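Local coordinates for gram-negative insecticidal protein (Chromobacterium piscinae, PDB 6FBM) that is an insecticidal toxin of the MACPF (perforin-like) family and presumably acts by forming pores in the membranes of target cells, at residues 177-181 against 237-241; 206-212 against 255-259; 63-69 against 129-135. All coordinates share one frame; numbering follows the deposited sequence.

Interaction 1 of 3, residues 177-181 against 237-241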
loop_
_atom_site.group_PDB
_atom_site.type_symbol
_atom_site.label_atom_id
_atom_site.label_comp_id
_atom_site.label_asym_id
_atom_site.label_seq_id
_atom_site.Cartn_x
_atom_site.Cartn_y
_atom_site.Cartn_z
ATOM N N VAL A 177 18.225 -20.399 -9.261
ATOM C CA VAL A 177 17.195 -19.413 -9.081
ATOM C C VAL A 177 17.797 -18.085 -8.638
ATOM O O VAL A 177 18.638 -18.025 -7.758
ATOM C CB VAL A 177 16.161 -19.905 -8.057
ATOM C CG1 VAL A 177 15.101 -18.867 -7.860
ATOM C CG2 VAL A 177 15.526 -21.218 -8.512
ATOM N N GLY A 178 17.358 -17.015 -9.279
ATOM C CA GLY A 178 17.756 -15.651 -8.976
ATOM C C GLY A 178 17.483 -14.741 -10.153
ATOM O O GLY A 178 16.382 -14.728 -10.689
ATOM N N GLY A 179 18.491 -13.981 -10.575
ATOM C CA GLY A 179 18.379 -13.226 -11.826
ATOM C C GLY A 179 19.629 -13.283 -12.624
ATOM O O GLY A 179 20.718 -13.399 -12.081
ATOM N N ARG A 180 19.477 -13.200 -13.931
ATOM C CA ARG A 180 20.600 -13.286 -14.868
ATOM C C ARG A 180 20.549 -12.091 -15.788
ATOM O O ARG A 180 19.456 -11.725 -16.241
ATOM C CB ARG A 180 20.436 -14.521 -15.732
ATOM C CG ARG A 180 21.640 -14.864 -16.578
ATOM C CD ARG A 180 21.458 -16.193 -17.304
ATOM N NE ARG A 180 20.811 -15.992 -18.593
ATOM C CZ ARG A 180 19.672 -16.527 -19.027
ATOM N NH1 ARG A 180 18.929 -17.346 -18.301
ATOM N NH2 ARG A 180 19.265 -16.233 -20.250
ATOM N N LEU A 181 21.706 -11.517 -16.115
ATOM C CA LEU A 181 21.781 -10.555 -17.207
ATOM C C LEU A 181 22.606 -11.141 -18.329
ATOM O O LEU A 181 23.652 -11.728 -18.079
ATOM C CB LEU A 181 22.403 -9.256 -16.732
ATOM C CG LEU A 181 21.589 -8.477 -15.700
ATOM C CD1 LEU A 181 22.310 -7.182 -15.393
ATOM C CD2 LEU A 181 20.165 -8.195 -16.164
ATOM N N THR A 237 19.459 -8.510 -21.853
ATOM C CA THR A 237 18.248 -9.246 -21.524
ATOM C C THR A 237 18.341 -9.794 -20.098
ATOM O O THR A 237 19.359 -10.379 -19.703
ATOM C CB THR A 237 18.031 -10.398 -22.508
ATOM O OG1 THR A 237 17.999 -9.869 -23.825
ATOM C CG2 THR A 237 16.689 -11.071 -22.293
ATOM N N ALA A 238 17.269 -9.601 -19.337
ATOM C CA ALA A 238 17.225 -10.016 -17.947
ATOM C C ALA A 238 16.313 -11.232 -17.838
ATOM O O ALA A 238 15.209 -11.216 -18.355
ATOM C CB ALA A 238 16.716 -8.884 -17.078
ATOM N N THR A 239 16.778 -12.271 -17.179
ATOM C CA THR A 239 15.908 -13.383 -16.819
ATOM C C THR A 239 15.828 -13.359 -15.315
ATOM O O THR A 239 16.830 -13.584 -14.650
ATOM C CB THR A 239 16.462 -14.729 -17.298
ATOM O OG1 THR A 239 16.681 -14.650 -18.692
ATOM C CG2 THR A 239 15.483 -15.816 -17.051
ATOM N N GLY A 240 14.637 -13.062 -14.802
ATOM C CA GLY A 240 14.408 -12.905 -13.380
ATOM C C GLY A 240 14.796 -11.494 -13.001
ATOM O O GLY A 240 15.389 -10.779 -13.781
ATOM N N GLY A 241 14.467 -11.099 -11.790
ATOM C CA GLY A 241 14.717 -9.729 -11.351
ATOM C C GLY A 241 13.591 -8.797 -11.728
ATOM O O GLY A 241 12.651 -9.166 -12.443
#

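Interaction 2 of 3, residues 206-212 against 255-259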
loop_
_atom_site.group_PDB
_atom_site.type_symbol
_atom_site.label_atom_id
_atom_site.label_comp_id
_atom_site.label_asym_id
_atom_site.label_seq_id
_atom_site.Cartn_x
_atom_site.Cartn_y
_atom_site.Cartn_z
ATOM N N TYR A 206 30.608 -4.677 -20.102
ATOM C CA TYR A 206 29.519 -5.086 -19.219
ATOM C C TYR A 206 29.800 -4.608 -17.797
ATOM O O TYR A 206 28.960 -3.974 -17.186
ATOM C CB TYR A 206 29.282 -6.615 -19.238
ATOM C CG TYR A 206 28.308 -7.023 -18.174
ATOM C CD1 TYR A 206 26.941 -6.807 -18.333
ATOM C CD2 TYR A 206 28.764 -7.563 -16.955
ATOM C CE1 TYR A 206 26.061 -7.146 -17.321
ATOM C CE2 TYR A 206 27.879 -7.900 -15.946
ATOM C CZ TYR A 206 26.547 -7.684 -16.133
ATOM O OH TYR A 206 25.694 -8.007 -15.132
ATOM N N LYS A 207 30.982 -4.901 -17.279
ATOM C CA LYS A 207 31.324 -4.540 -15.890
ATOM C C LYS A 207 31.323 -3.051 -15.603
ATOM O O LYS A 207 30.987 -2.658 -14.506
ATOM C CB LYS A 207 32.651 -5.158 -15.459
ATOM C CG LYS A 207 32.501 -6.630 -15.194
ATOM C CD LYS A 207 33.810 -7.259 -14.746
ATOM C CE LYS A 207 33.576 -8.720 -14.366
ATOM N NZ LYS A 207 34.885 -9.426 -14.289
ATOM N N ALA A 208 31.698 -2.235 -16.571
ATOM C CA ALA A 208 31.632 -0.776 -16.418
ATOM C C ALA A 208 30.195 -0.302 -16.425
ATOM O O ALA A 208 29.825 0.635 -15.706
ATOM C CB ALA A 208 32.404 -0.077 -17.524
ATOM N N LEU A 209 29.384 -0.963 -17.234
ATOM C CA LEU A 209 27.986 -0.616 -17.385
ATOM C C LEU A 209 27.217 -0.768 -16.090
ATOM O O LEU A 209 26.463 0.112 -15.702
ATOM C CB LEU A 209 27.381 -1.516 -18.457
ATOM C CG LEU A 209 26.113 -1.139 -19.096
ATOM C CD1 LEU A 209 26.134 0.263 -19.677
ATOM C CD2 LEU A 209 25.889 -2.135 -20.231
ATOM N N VAL A 210 27.440 -1.882 -15.420
ATOM C CA VAL A 210 26.830 -2.171 -14.145
ATOM C C VAL A 210 27.607 -1.659 -12.945
ATOM O O VAL A 210 27.194 -1.843 -11.828
ATOM C CB VAL A 210 26.562 -3.706 -14.001
ATOM C CG1 VAL A 210 25.768 -4.219 -15.201
ATOM C CG2 VAL A 210 27.794 -4.507 -13.731
ATOM N N GLY A 211 28.752 -1.054 -13.170
ATOM C CA GLY A 211 29.512 -0.409 -12.100
ATOM C C GLY A 211 30.396 -1.328 -11.297
ATOM O O GLY A 211 30.921 -0.913 -10.270
ATOM N N GLU A 212 30.597 -2.566 -11.741
ATOM C CA GLU A 212 31.569 -3.427 -11.066
ATOM C C GLU A 212 33.004 -2.938 -11.271
ATOM O O GLU A 212 33.869 -3.143 -10.396
ATOM C CB GLU A 212 31.414 -4.879 -11.483
ATOM C CG GLU A 212 30.177 -5.539 -10.875
ATOM C CD GLU A 212 29.796 -6.824 -11.561
ATOM O OE1 GLU A 212 30.724 -7.512 -12.079
ATOM O OE2 GLU A 212 28.579 -7.153 -11.536
ATOM N N SER A 255 23.016 3.925 -15.006
ATOM C CA SER A 255 22.988 2.517 -15.258
ATOM C C SER A 255 23.470 1.716 -14.046
ATOM O O SER A 255 22.937 0.647 -13.756
ATOM C CB SER A 255 23.791 2.205 -16.515
ATOM O OG SER A 255 25.140 2.632 -16.399
ATOM N N GLN A 256 24.448 2.234 -13.324
ATOM C CA GLN A 256 24.999 1.585 -12.133
ATOM C C GLN A 256 23.943 1.533 -11.022
ATOM O O GLN A 256 23.886 0.535 -10.314
ATOM C CB GLN A 256 26.237 2.343 -11.584
ATOM C CG GLN A 256 27.506 2.349 -12.414
ATOM C CD GLN A 256 27.551 3.381 -13.527
ATOM O OE1 GLN A 256 27.711 3.025 -14.663
ATOM N NE2 GLN A 256 27.428 4.666 -13.192
ATOM N N GLN A 257 23.133 2.592 -10.866
ATOM C CA GLN A 257 22.023 2.611 -9.904
ATOM C C GLN A 257 20.895 1.700 -10.347
ATOM O O GLN A 257 20.327 0.978 -9.522
ATOM C CB GLN A 257 21.433 4.036 -9.681
ATOM C CG GLN A 257 20.133 4.126 -8.841
ATOM C CD GLN A 257 20.335 4.032 -7.310
ATOM O OE1 GLN A 257 21.453 3.821 -6.826
ATOM N NE2 GLN A 257 19.251 4.149 -6.563
ATOM N N ALA A 258 20.530 1.777 -11.626
ATOM C CA ALA A 258 19.495 0.897 -12.177
ATOM C C ALA A 258 19.893 -0.572 -12.021
ATOM O O ALA A 258 19.062 -1.410 -11.732
ATOM C CB ALA A 258 19.215 1.228 -13.624
ATOM N N PHE A 259 21.169 -0.872 -12.207
ATOM C CA PHE A 259 21.643 -2.225 -12.013
ATOM C C PHE A 259 21.540 -2.624 -10.540
ATOM O O PHE A 259 21.098 -3.738 -10.242
ATOM C CB PHE A 259 23.048 -2.396 -12.505
ATOM C CG PHE A 259 23.680 -3.689 -12.041
ATOM C CD1 PHE A 259 23.431 -4.877 -12.727
ATOM C CD2 PHE A 259 24.559 -3.706 -10.931
ATOM C CE1 PHE A 259 24.025 -6.032 -12.328
ATOM C CE2 PHE A 259 25.126 -4.874 -10.516
ATOM C CZ PHE A 259 24.851 -6.054 -11.212
#

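Interaction 3 of 3, residues 63-69 against 129-135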
loop_
_atom_site.group_PDB
_atom_site.type_symbol
_atom_site.label_atom_id
_atom_site.label_comp_id
_atom_site.label_asym_id
_atom_site.label_seq_id
_atom_site.Cartn_x
_atom_site.Cartn_y
_atom_site.Cartn_z
ATOM N N MET A 63 11.974 -32.085 -3.060
ATOM C CA MET A 63 13.011 -31.295 -3.724
ATOM C C MET A 63 14.045 -30.947 -2.711
ATOM O O MET A 63 13.771 -30.967 -1.497
ATOM C CB MET A 63 12.452 -30.018 -4.332
ATOM C CG MET A 63 11.273 -30.254 -5.256
ATOM S SD MET A 63 10.769 -28.727 -6.082
ATOM C CE MET A 63 9.283 -29.302 -6.938
ATOM N N HIS A 64 15.240 -30.656 -3.209
ATOM C CA HIS A 64 16.342 -30.216 -2.373
ATOM C C HIS A 64 16.689 -28.788 -2.771
ATOM O O HIS A 64 16.726 -28.451 -3.958
ATOM C CB HIS A 64 17.563 -31.103 -2.583
ATOM C CG HIS A 64 17.513 -32.389 -1.819
ATOM N ND1 HIS A 64 18.634 -33.171 -1.602
ATOM C CD2 HIS A 64 16.490 -33.039 -1.215
ATOM C CE1 HIS A 64 18.290 -34.246 -0.910
ATOM N NE2 HIS A 64 16.994 -34.196 -0.677
ATOM N N VAL A 65 16.991 -27.983 -1.758
ATOM C CA VAL A 65 17.364 -26.613 -1.956
ATOM C C VAL A 65 18.743 -26.427 -1.398
ATOM O O VAL A 65 19.012 -26.805 -0.254
ATOM C CB VAL A 65 16.380 -25.669 -1.243
ATOM C CG1 VAL A 65 16.842 -24.229 -1.351
ATOM C CG2 VAL A 65 14.976 -25.832 -1.831
ATOM N N HIS A 66 19.590 -25.812 -2.203
ATOM C CA HIS A 66 20.937 -25.406 -1.821
ATOM C C HIS A 66 21.083 -23.921 -2.012
ATOM O O HIS A 66 21.105 -23.449 -3.134
ATOM C CB HIS A 66 21.982 -26.173 -2.674
ATOM C CG HIS A 66 22.179 -27.578 -2.232
ATOM N ND1 HIS A 66 21.400 -28.620 -2.711
ATOM C CD2 HIS A 66 22.974 -28.110 -1.270
ATOM C CE1 HIS A 66 21.724 -29.736 -2.079
ATOM N NE2 HIS A 66 22.680 -29.455 -1.206
ATOM N N THR A 67 21.166 -23.169 -0.930
ATOM C CA THR A 67 21.363 -21.723 -1.045
ATOM C C THR A 67 22.826 -21.482 -1.338
ATOM O O THR A 67 23.675 -22.136 -0.755
ATOM C CB THR A 67 20.926 -20.937 0.210
ATOM O OG1 THR A 67 21.843 -21.184 1.266
ATOM C CG2 THR A 67 19.542 -21.317 0.609
ATOM N N TYR A 68 23.111 -20.582 -2.270
ATOM C CA TYR A 68 24.472 -20.138 -2.533
ATOM C C TYR A 68 24.373 -18.737 -3.135
ATOM O O TYR A 68 24.192 -18.567 -4.323
ATOM C CB TYR A 68 25.288 -21.131 -3.391
ATOM C CG TYR A 68 26.760 -20.751 -3.584
ATOM C CD1 TYR A 68 27.422 -19.845 -2.705
ATOM C CD2 TYR A 68 27.494 -21.281 -4.648
ATOM C CE1 TYR A 68 28.742 -19.483 -2.903
ATOM C CE2 TYR A 68 28.824 -20.926 -4.859
ATOM C CZ TYR A 68 29.448 -20.032 -3.983
ATOM O OH TYR A 68 30.770 -19.672 -4.173
ATOM N N PHE A 69 24.453 -17.719 -2.297
ATOM C CA PHE A 69 24.342 -16.356 -2.772
ATOM C C PHE A 69 25.657 -15.961 -3.446
ATOM O O PHE A 69 26.611 -15.603 -2.769
ATOM C CB PHE A 69 24.003 -15.430 -1.595
ATOM C CG PHE A 69 23.714 -14.013 -2.010
ATOM C CD1 PHE A 69 24.750 -13.175 -2.445
ATOM C CD2 PHE A 69 22.404 -13.504 -2.018
ATOM C CE1 PHE A 69 24.496 -11.877 -2.879
ATOM C CE2 PHE A 69 22.152 -12.224 -2.495
ATOM C CZ PHE A 69 23.196 -11.402 -2.903
ATOM N N VAL A 129 22.896 -16.060 -8.602
ATOM C CA VAL A 129 22.222 -17.220 -8.042
ATOM C C VAL A 129 21.887 -16.947 -6.595
ATOM O O VAL A 129 22.736 -16.483 -5.847
ATOM C CB VAL A 129 23.116 -18.484 -8.080
ATOM C CG1 VAL A 129 22.382 -19.698 -7.495
ATOM C CG2 VAL A 129 23.608 -18.767 -9.510
ATOM N N LEU A 130 20.642 -17.191 -6.214
ATOM C CA LEU A 130 20.261 -17.187 -4.813
ATOM C C LEU A 130 20.276 -18.630 -4.285
ATOM O O LEU A 130 20.830 -18.896 -3.224
ATOM C CB LEU A 130 18.881 -16.535 -4.648
ATOM C CG LEU A 130 18.784 -15.130 -5.248
ATOM C CD1 LEU A 130 17.355 -14.661 -5.237
ATOM C CD2 LEU A 130 19.671 -14.114 -4.545
ATOM N N TRP A 131 19.648 -19.550 -5.011
ATOM C CA TRP A 131 19.679 -20.956 -4.653
ATOM C C TRP A 131 19.509 -21.842 -5.858
ATOM O O TRP A 131 19.138 -21.370 -6.936
ATOM C CB TRP A 131 18.597 -21.289 -3.620
ATOM C CG TRP A 131 17.270 -20.806 -3.989
ATOM C CD1 TRP A 131 16.375 -21.452 -4.758
ATOM C CD2 TRP A 131 16.660 -19.582 -3.579
ATOM N NE1 TRP A 131 15.192 -20.710 -4.848
ATOM C CE2 TRP A 131 15.349 -19.575 -4.093
ATOM C CE3 TRP A 131 17.061 -18.539 -2.754
ATOM C CZ2 TRP A 131 14.483 -18.508 -3.905
ATOM C CZ3 TRP A 131 16.205 -17.490 -2.546
ATOM C CH2 TRP A 131 14.929 -17.475 -3.117
ATOM N N TYR A 132 19.822 -23.122 -5.666
ATOM C CA TYR A 132 19.551 -24.156 -6.626
ATOM C C TYR A 132 18.413 -24.983 -6.053
ATOM O O TYR A 132 18.309 -25.163 -4.839
ATOM C CB TYR A 132 20.787 -25.031 -6.856
ATOM C CG TYR A 132 22.047 -24.285 -7.275
ATOM C CD1 TYR A 132 22.286 -24.012 -8.623
ATOM C CD2 TYR A 132 23.021 -23.889 -6.349
ATOM C CE1 TYR A 132 23.436 -23.341 -9.047
ATOM C CE2 TYR A 132 24.174 -23.210 -6.757
ATOM C CZ TYR A 132 24.387 -22.931 -8.112
ATOM O OH TYR A 132 25.528 -22.251 -8.575
ATOM N N ILE A 133 17.535 -25.449 -6.925
ATOM C CA ILE A 133 16.542 -26.441 -6.554
ATOM C C ILE A 133 16.881 -27.640 -7.419
ATOM O O ILE A 133 17.248 -27.477 -8.593
ATOM C CB ILE A 133 15.090 -26.012 -6.814
ATOM C CG1 ILE A 133 14.868 -24.555 -6.377
ATOM C CG2 ILE A 133 14.146 -26.963 -6.107
ATOM C CD1 ILE A 133 13.511 -23.999 -6.702
ATOM N N SER A 134 16.803 -28.831 -6.835
ATOM C CA SER A 134 17.087 -30.053 -7.579
ATOM C C SER A 134 16.086 -31.125 -7.212
ATOM O O SER A 134 15.562 -31.148 -6.107
ATOM C CB SER A 134 18.507 -30.523 -7.316
ATOM O OG SER A 134 18.702 -30.743 -5.928
ATOM N N LEU A 135 15.795 -31.961 -8.196
ATOM C CA LEU A 135 14.868 -33.070 -8.057
ATOM C C LEU A 135 15.620 -34.379 -7.815
ATOM O O LEU A 135 16.843 -34.457 -8.021
ATOM C CB LEU A 135 14.059 -33.222 -9.343
ATOM C CG LEU A 135 13.187 -32.021 -9.716
ATOM C CD1 LEU A 135 12.374 -32.356 -10.948
ATOM C CD2 LEU A 135 12.253 -31.631 -8.582
HETATM O O HOH W 1 19.795 -28.097 -4.857
#

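Interaction 1 of 3, residues 177-181 against 237-241
The guanidinium of R180 has T239 OG1 over one face, 3.1 Å above its plane and displaced toward the rim. The approach is one of packing: NH2 comes to 3.4 Å from T239 OG1, at a poor angle for a hydrogen bond. Its nitrogens are held outside the two segments, NH2 by a salt bridge to D182 and NH1 by a hydrogen bond to the carbonyl of M273. R180 and T239 run side by side in the same direction; the R180 chain leaves the backbone extended and bends only at chi3 (89°), which brings the flat group across the threonine. Beneath them, the two residues form a hydrogen-bonded antiparallel pair, with R180 N to T239 O at 2.8 Å and T239 N to R180 O at 2.9 Å. On the other face of the sheet, L181 CD2 rests on A238 CB at 3.6 Å, where W262 also reaches both residues. Past the R180-T239 pair the contact passes to glycine backbone: G240 CA lies 3.8 Å from G178 O, and G179 CA makes a CA-H...O contact with T239 O at 3.2 Å. The chain turns its corner at G178, and G178-G179 matches the double glycine that closes the MACPF signature sequence, at the bend of the twisted central antiparallel sheet of that fold.

Interaction 2 of 3, residues 206-212 against 255-259
S255 opens helix 255-269 and reaches L209, near the C-terminal end of helix 198-209: its OG donates to L209 O at 2.9 Å, lying in the carbonyl plane with a C=O...OG angle of 145°. The hydroxyl sits between its backbone N and carbonyl carbon (chi1 59°), which carries it across to that helix end, and L209 CD1 comes no closer to it than 4.2 Å. Q256, next along, bends at chi2 and lays CG against G211 CA at 3.4 Å; its amide group ends near the carbonyls of A208 and L209. G211 is the first residue to leave helical geometry and has positive phi, and the weak bonds from G211 N to A208 O and from E212 N to K207 O follow the pattern of a Schellman motif. In the chain, helix 198-209 falls between strands 179-187 and 232-239, the place where MACPF proteins carry the second of the helical clusters that, in their pore-forming relatives, unfurl into membrane-crossing hairpins. One turn later comes F259, whose ring packs against V210. V210 CB sits over the centre of one ring face, 3.4 Å above the plane, in a CH-pi contact, and V210 CG1 touches F259 CD1 at 3.5 Å. V210 O approaches F259 CD2 at 3.3 Å. Farther out on the ring, the OH of Y206 comes to 3.8 Å from F259 CE1, its side chain crossing that of F259 at about a right angle; this hydroxyl is hydrogen-bonded to E126. E212 also crosses F259 at about a right angle, its OE2 3.9 Å from F259 CZ and its carboxylate turned 60° from the ring plane; OE2 lies close to the carboxylate of E126, a proximity that may raise the proton affinity of one.

Interaction 3 of 3, residues 63-69 against 129-135
M63 lies alongside L135, its CG 3.7 Å from L135 CD2, and its sulfur presses on the methyl of I133, with M63 SD to I133 CG2 at 3.8 Å. On the same face as I133, V65 CG1 leans on W131 CB. The indole is thrown aside by its chi1 of 50°, and I133 CG1 meets it edge-on in its plane. The opposite face is more polar. S134 OG nestles against H64 CB, and one water ties H64 O, S134 OG and H66 ND1, lying 2.7 Å from H66 ND1 in the plane of the imidazole. Next, the Y132 ring takes V129 CG1 over one face, and its CE2 abuts Y68 CB at 4.1 Å, near the plane of the Y68 ring. At the far end, L130 CD2 bumps against the ring of F69, 3.7 Å from F69 CE2. Four backbone bonds pair H64 with S134 and H66 with Y132, and a fifth runs from Y68 N to L130 O at 3.0 Å, with the donor well above the carbonyl plane. On the strand's other edge L130 and W131 both face V177 of strand 170-177, a classic beta bulge. Within the sheet strand 120-134 is flanked by strand 64-78 on one edge and by strands 170-177 and 179-187 on the other, while strand 47-52 packs through I50 and I52 onto V65, T67 and W131, and P14 O accepts the indole NH.

Interactions 1 and 3 belong to the central antiparallel sheet, in which strands 179-187 and 120-134 are neighbours; their centres are about 15 Å apart, and V177 probably hydrogen-bonds through its backbone to L130 and W131. Interaction 2 joins helices laid against that sheet, with its centre about 15 Å from interaction 1, which it touches where L181 CD1 meets the Y206 hydroxyl and the F259 ring. Interactions 2 and 3 do not touch, their nearest atoms being about 10 Å apart. Along the chain, interaction 3 closes first, after which the segments of 1 and 2 alternate. All three lie within the MACPF region, two stitching strands of its central sheet and one fastening helices over strand 179-187.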